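Local coordinates for protein N-alpha-acetyltransferase 35, NatC auxiliary subunit (Saccharomyces cerevisiae, PDB 6YGA) that serves as the auxiliary subunit of the NatC N-terminal acetyltransferase complex, which acetylates the N-terminal methionine of the L-A virus Gag protein, at residues B[93-98]-B[288-293]; B[100-105]-B[111-116]. One frame throughout, in Å; residues are numbered along the deposited sequence.

Contact 1 (B[93-98]-B[288-293]); sequences ADRLLR and RKITKL
Leu293 rests on Arg95 and Arg98 in a surface contact between one flank of helix 85-104 and the irregular chain that leads from helix 276-280 to helix 298-311. No hydrogen bond crosses between the two segments; 224 Å² are buried, mostly by the leucine and the two arginines. Arg95 leaves the helix with CG anti to the backbone N (chi1 171°) and runs extended as far as NE, which carries its guanidinium out to the loop. There Leu293 CD1 lies over one face of the group, 3.5 Å from Arg95 NE, and also touches the aliphatic part of the chain, at 3.8 Å from Arg95 CG. Farther out, Ile290 CG2 approaches Arg95 NH2 at 4.4 Å. Ile290 and Leu293 both point their CB toward the helix, so this is loop-on-helix packing within the largely helical Mak10 subunit; the flat guanidinium face can take an apolar neighbour while its N-H groups point away in the plane. Arg98 crosses Leu293 at about a right angle, its NH1 3.7 Å from Leu293 CB. A bend at chi3 (-60°) swings this guanidinium back along the helix to Asp94, one turn earlier. Both Arg98 NE and NH2 grip the single oxygen Asp94 OD2 from the same side, above the carboxylate plane; the salt bridge from Arg98 NH2 to Asp94 OD2 measures 3.2 Å. Arg98 NH1 is hydrogen-bonded to Pro294 O and Asp94 OD1 to Tyr297 OH, and these two bonds tie the helix to the loop just after Leu293.

Contact 2 (B[100-105]-B[111-116]); sequences VISWLN and PTTVLS
Thr113 O is gripped twice by Ser116, while the Thr113 side chain turns the other way to meet Trp103 of helix 85-104. Ser116 OG donates a short 2.5 Å bond to Thr113 O, and Ser116 N adds a longer one of 3.3 Å; both arrive from the same face of the carbonyl plane, the hydroxyl tilted 24° out of it. The backbone bond closes a type I turn with Val114 and Leu115 at its corners. This turn presents Thr113 and Val114 to the helix, where every touching residue is buried and no hydrogen bond runs directly between the segments. Thr113 OG1, set between its backbone N and carbonyl carbon (chi1 59°), lies 3.3 Å from Trp103 CB and is hydrogen-bonded to Thr109 O, in the link between the two segments. On its other branch, CG2 packs against Ser102, 4.0 Å from Ser102 OG. Val114 carries the apolar half: its CG2 sits 3.7 Å from Trp103 CE3, an oblique approach to the indole, and 4.2 Å from Val100 CG2. The indole itself is held from two further directions. Leu104 CD2 lies 3.5 Å above the centre of one face of the Trp103 ring, and Trp103 NE1 is hydrogen-bonded to Asn178 O. Val100 and Val114 also share Val155 of helix 142-167 as a neighbour, so this helix backs the seam between the two segments. What results is a tight connection between the consecutive helices 85-104 and 118-129, in which the chain leaving the first folds back over its last turns before entering the second.

Both contacts draw on helix 85-104: contact 1 on its middle, contact 2 on its last turns. Their centres lie about 6 Å apart, and contact 2 is nested in the long chain loop that contact 1 closes. They meet directly by packing. Leu293 CD2 comes within 3.9 Å of Ser102 CB, and Ile290 CG2 within 3.8 Å of Thr112 O, so the 288-293 chain lies against both the helix and the returning 111-116 chain. Contact 1 also lies near a subunit boundary, since Arg288 packs on Leu146, and Thr291 on Asn147, of N-alpha-acetyltransferase 30, whereas no other chain of the assembly touches the segments of contact 2.

Contact 1 (B[93-98]-B[288-293])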
loop_
_atom_site.group_PDB
_atom_site.type_symbol
_atom_site.label_atom_id
_atom_site.label_comp_id
_atom_site.label_asym_id
_atom_site.label_seq_id
_atom_site.Cartn_x
_atom_site.Cartn_y
_atom_site.Cartn_z
ATOM N N ALA B 93 18.363 16.136 -20.025
ATOM C CA ALA B 93 17.491 16.754 -19.031
ATOM C C ALA B 93 16.069 16.219 -19.138
ATOM O O ALA B 93 15.404 16.002 -18.120
ATOM C CB ALA B 93 17.507 18.273 -19.188
ATOM N N ASP B 94 15.589 15.994 -20.362
ATOM C CA ASP B 94 14.230 15.495 -20.541
ATOM C C ASP B 94 14.050 14.124 -19.904
ATOM O O ASP B 94 13.086 13.892 -19.166
ATOM C CB ASP B 94 13.883 15.444 -22.026
ATOM C CG ASP B 94 12.688 14.566 -22.307
ATOM O OD1 ASP B 94 11.579 14.906 -21.848
ATOM O OD2 ASP B 94 12.860 13.532 -22.986
ATOM N N ARG B 95 14.966 13.194 -20.186
ATOM C CA ARG B 95 14.831 11.847 -19.642
ATOM C C ARG B 95 14.951 11.853 -18.124
ATOM O O ARG B 95 14.275 11.076 -17.438
ATOM C CB ARG B 95 15.872 10.919 -20.267
ATOM C CG ARG B 95 15.949 9.555 -19.605
ATOM C CD ARG B 95 16.444 8.494 -20.564
ATOM N NE ARG B 95 16.547 7.199 -19.902
ATOM C CZ ARG B 95 16.756 6.047 -20.531
ATOM N NH1 ARG B 95 16.883 6.021 -21.851
ATOM N NH2 ARG B 95 16.833 4.920 -19.839
ATOM N N LEU B 96 15.796 12.729 -17.579
ATOM C CA LEU B 96 15.919 12.823 -16.129
ATOM C C LEU B 96 14.607 13.265 -15.491
ATOM O O LEU B 96 14.209 12.735 -14.447
ATOM C CB LEU B 96 17.051 13.779 -15.761
ATOM C CG LEU B 96 17.260 14.018 -14.264
ATOM C CD1 LEU B 96 17.664 12.734 -13.556
ATOM C CD2 LEU B 96 18.292 15.109 -14.040
ATOM N N LEU B 97 13.915 14.229 -16.105
ATOM C CA LEU B 97 12.623 14.660 -15.578
ATOM C C LEU B 97 11.584 13.550 -15.678
ATOM O O LEU B 97 10.768 13.376 -14.765
ATOM C CB LEU B 97 12.136 15.911 -16.308
ATOM C CG LEU B 97 12.766 17.234 -15.871
ATOM C CD1 LEU B 97 12.046 18.415 -16.505
ATOM C CD2 LEU B 97 12.755 17.347 -14.356
ATOM N N ARG B 98 11.588 12.794 -16.777
ATOM C CA ARG B 98 10.660 11.673 -16.873
ATOM C C ARG B 98 11.078 10.532 -15.954
ATOM O O ARG B 98 10.232 9.725 -15.549
ATOM C CB ARG B 98 10.537 11.205 -18.324
ATOM C CG ARG B 98 9.761 12.185 -19.197
ATOM C CD ARG B 98 9.651 11.744 -20.650
ATOM N NE ARG B 98 10.951 11.601 -21.297
ATOM C CZ ARG B 98 11.438 10.449 -21.746
ATOM N NH1 ARG B 98 10.729 9.335 -21.627
ATOM N NH2 ARG B 98 12.632 10.413 -22.322
ATOM N N ARG B 288 17.836 -4.910 -10.974
ATOM C CA ARG B 288 16.536 -4.678 -11.587
ATOM C C ARG B 288 16.708 -3.965 -12.918
ATOM O O ARG B 288 17.552 -3.074 -13.050
ATOM C CB ARG B 288 15.618 -3.844 -10.683
ATOM C CG ARG B 288 15.166 -4.555 -9.423
ATOM C CD ARG B 288 13.882 -3.946 -8.889
ATOM N NE ARG B 288 13.493 -4.524 -7.607
ATOM C CZ ARG B 288 12.325 -4.300 -7.014
ATOM N NH1 ARG B 288 11.426 -3.517 -7.594
ATOM N NH2 ARG B 288 12.053 -4.863 -5.845
ATOM N N LYS B 289 15.901 -4.361 -13.899
ATOM C CA LYS B 289 15.895 -3.681 -15.184
ATOM C C LYS B 289 15.208 -2.324 -15.058
ATOM O O LYS B 289 14.416 -2.080 -14.145
ATOM C CB LYS B 289 15.186 -4.528 -16.241
ATOM C CG LYS B 289 15.863 -5.853 -16.546
ATOM C CD LYS B 289 17.284 -5.648 -17.048
ATOM C CE LYS B 289 17.715 -6.788 -17.957
ATOM N NZ LYS B 289 16.879 -6.829 -19.188
ATOM N N ILE B 290 15.527 -1.431 -15.990
ATOM C CA ILE B 290 14.901 -0.115 -16.024
ATOM C C ILE B 290 13.535 -0.234 -16.683
ATOM O O ILE B 290 13.413 -0.745 -17.802
ATOM C CB ILE B 290 15.787 0.896 -16.768
ATOM C CG1 ILE B 290 17.148 1.009 -16.078
ATOM C CG2 ILE B 290 15.090 2.253 -16.852
ATOM C CD1 ILE B 290 18.014 2.126 -16.602
ATOM N N THR B 291 12.506 0.237 -15.988
ATOM C CA THR B 291 11.147 0.176 -16.503
ATOM C C THR B 291 10.930 1.268 -17.543
ATOM O O THR B 291 11.580 2.317 -17.515
ATOM C CB THR B 291 10.141 0.318 -15.358
ATOM O OG1 THR B 291 10.530 -0.541 -14.280
ATOM C CG2 THR B 291 8.738 -0.067 -15.806
ATOM N N LYS B 292 10.014 1.004 -18.475
ATOM C CA LYS B 292 9.689 1.980 -19.507
ATOM C C LYS B 292 9.233 3.292 -18.882
ATOM O O LYS B 292 8.393 3.309 -17.978
ATOM C CB LYS B 292 8.607 1.428 -20.434
ATOM C CG LYS B 292 8.120 2.419 -21.482
ATOM C CD LYS B 292 7.283 1.724 -22.543
ATOM C CE LYS B 292 6.706 2.717 -23.543
ATOM N NZ LYS B 292 5.671 3.595 -22.929
ATOM N N LEU B 293 9.795 4.390 -19.370
ATOM C CA LEU B 293 9.521 5.711 -18.834
ATOM C C LEU B 293 8.232 6.275 -19.423
ATOM O O LEU B 293 7.774 5.833 -20.479
ATOM C CB LEU B 293 10.688 6.645 -19.139
ATOM C CG LEU B 293 12.045 6.243 -18.559
ATOM C CD1 LEU B 293 13.160 7.077 -19.173
ATOM C CD2 LEU B 293 12.035 6.392 -17.048
#

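Contact 2 (B[100-105]-B[111-116])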
loop_
_atom_site.group_PDB
_atom_site.type_symbol
_atom_site.label_atom_id
_atom_site.label_comp_id
_atom_site.label_asym_id
_atom_site.label_seq_id
_atom_site.Cartn_x
_atom_site.Cartn_y
_atom_site.Cartn_z
ATOM N N VAL B 100 12.090 11.259 -12.961
ATOM C CA VAL B 100 11.455 11.747 -11.737
ATOM C C VAL B 100 9.997 11.307 -11.685
ATOM O O VAL B 100 9.502 10.870 -10.638
ATOM C CB VAL B 100 11.594 13.278 -11.638
ATOM C CG1 VAL B 100 10.782 13.820 -10.469
ATOM C CG2 VAL B 100 13.059 13.676 -11.501
ATOM N N ILE B 101 9.295 11.395 -12.817
ATOM C CA ILE B 101 7.892 10.991 -12.869
ATOM C C ILE B 101 7.758 9.489 -12.642
ATOM O O ILE B 101 6.911 9.035 -11.865
ATOM C CB ILE B 101 7.264 11.419 -14.208
ATOM C CG1 ILE B 101 7.274 12.945 -14.345
ATOM C CG2 ILE B 101 5.848 10.876 -14.339
ATOM C CD1 ILE B 101 6.872 13.446 -15.723
ATOM N N SER B 102 8.597 8.696 -13.317
ATOM C CA SER B 102 8.556 7.245 -13.148
ATOM C C SER B 102 8.798 6.852 -11.695
ATOM O O SER B 102 8.204 5.889 -11.193
ATOM C CB SER B 102 9.589 6.591 -14.067
ATOM O OG SER B 102 9.541 5.178 -14.000
ATOM N N TRP B 103 9.661 7.597 -11.001
ATOM C CA TRP B 103 9.979 7.301 -9.608
ATOM C C TRP B 103 8.786 7.576 -8.695
ATOM O O TRP B 103 8.386 6.711 -7.906
ATOM C CB TRP B 103 11.198 8.126 -9.186
ATOM C CG TRP B 103 11.520 8.104 -7.726
ATOM C CD1 TRP B 103 11.376 7.057 -6.865
ATOM C CD2 TRP B 103 12.047 9.191 -6.953
ATOM N NE1 TRP B 103 11.779 7.422 -5.603
ATOM C CE2 TRP B 103 12.195 8.728 -5.631
ATOM C CE3 TRP B 103 12.406 10.509 -7.250
ATOM C CZ2 TRP B 103 12.686 9.533 -4.610
ATOM C CZ3 TRP B 103 12.894 11.307 -6.237
ATOM C CH2 TRP B 103 13.030 10.818 -4.931
ATOM N N LEU B 104 8.197 8.768 -8.797
ATOM C CA LEU B 104 7.160 9.205 -7.868
ATOM C C LEU B 104 5.752 8.841 -8.332
ATOM O O LEU B 104 4.941 8.363 -7.533
ATOM C CB LEU B 104 7.264 10.717 -7.652
ATOM C CG LEU B 104 8.643 11.230 -7.231
ATOM C CD1 LEU B 104 8.687 12.751 -7.225
ATOM C CD2 LEU B 104 9.016 10.680 -5.868
ATOM N N ASN B 105 5.440 9.076 -9.610
ATOM C CA ASN B 105 4.098 8.794 -10.113
ATOM C C ASN B 105 3.879 7.302 -10.340
ATOM O O ASN B 105 2.815 6.773 -9.999
ATOM C CB ASN B 105 3.844 9.564 -11.412
ATOM C CG ASN B 105 3.800 11.067 -11.207
ATOM O OD1 ASN B 105 4.793 11.680 -10.816
ATOM N ND2 ASN B 105 2.650 11.670 -11.486
ATOM N N PRO B 111 17.052 3.657 -7.543
ATOM C CA PRO B 111 18.236 3.268 -8.328
ATOM C C PRO B 111 17.984 3.151 -9.824
ATOM O O PRO B 111 18.921 3.336 -10.609
ATOM C CB PRO B 111 18.630 1.916 -7.717
ATOM C CG PRO B 111 18.119 1.967 -6.334
ATOM C CD PRO B 111 16.823 2.718 -6.427
ATOM N N THR B 112 16.758 2.851 -10.252
ATOM C CA THR B 112 16.473 2.680 -11.673
ATOM C C THR B 112 15.945 3.945 -12.337
ATOM O O THR B 112 15.691 3.928 -13.546
ATOM C CB THR B 112 15.467 1.543 -11.891
ATOM O OG1 THR B 112 14.252 1.832 -11.190
ATOM C CG2 THR B 112 16.036 0.217 -11.404
ATOM N N THR B 113 15.765 5.031 -11.583
ATOM C CA THR B 113 15.257 6.276 -12.149
ATOM C C THR B 113 16.277 7.400 -12.011
ATOM O O THR B 113 17.125 7.582 -12.892
ATOM C CB THR B 113 13.929 6.672 -11.490
ATOM O OG1 THR B 113 14.108 6.825 -10.076
ATOM C CG2 THR B 113 12.868 5.611 -11.746
ATOM N N VAL B 114 16.217 8.153 -10.909
ATOM C CA VAL B 114 17.091 9.316 -10.753
ATOM C C VAL B 114 18.556 8.894 -10.680
ATOM O O VAL B 114 19.434 9.556 -11.248
ATOM C CB VAL B 114 16.671 10.131 -9.516
ATOM C CG1 VAL B 114 17.615 11.306 -9.294
ATOM C CG2 VAL B 114 15.237 10.619 -9.671
ATOM N N LEU B 115 18.843 7.789 -9.991
ATOM C CA LEU B 115 20.219 7.346 -9.805
ATOM C C LEU B 115 20.781 6.593 -11.004
ATOM O O LEU B 115 21.993 6.362 -11.047
ATOM C CB LEU B 115 20.327 6.470 -8.553
ATOM C CG LEU B 115 20.092 7.177 -7.218
ATOM C CD1 LEU B 115 20.373 6.230 -6.062
ATOM C CD2 LEU B 115 20.951 8.426 -7.117
ATOM N N SER B 116 19.945 6.197 -11.968
ATOM C CA SER B 116 20.458 5.586 -13.189
ATOM C C SER B 116 21.273 6.568 -14.022
ATOM O O SER B 116 22.122 6.142 -14.812
ATOM C CB SER B 116 19.301 5.027 -14.021
ATOM O OG SER B 116 18.415 6.054 -14.434
#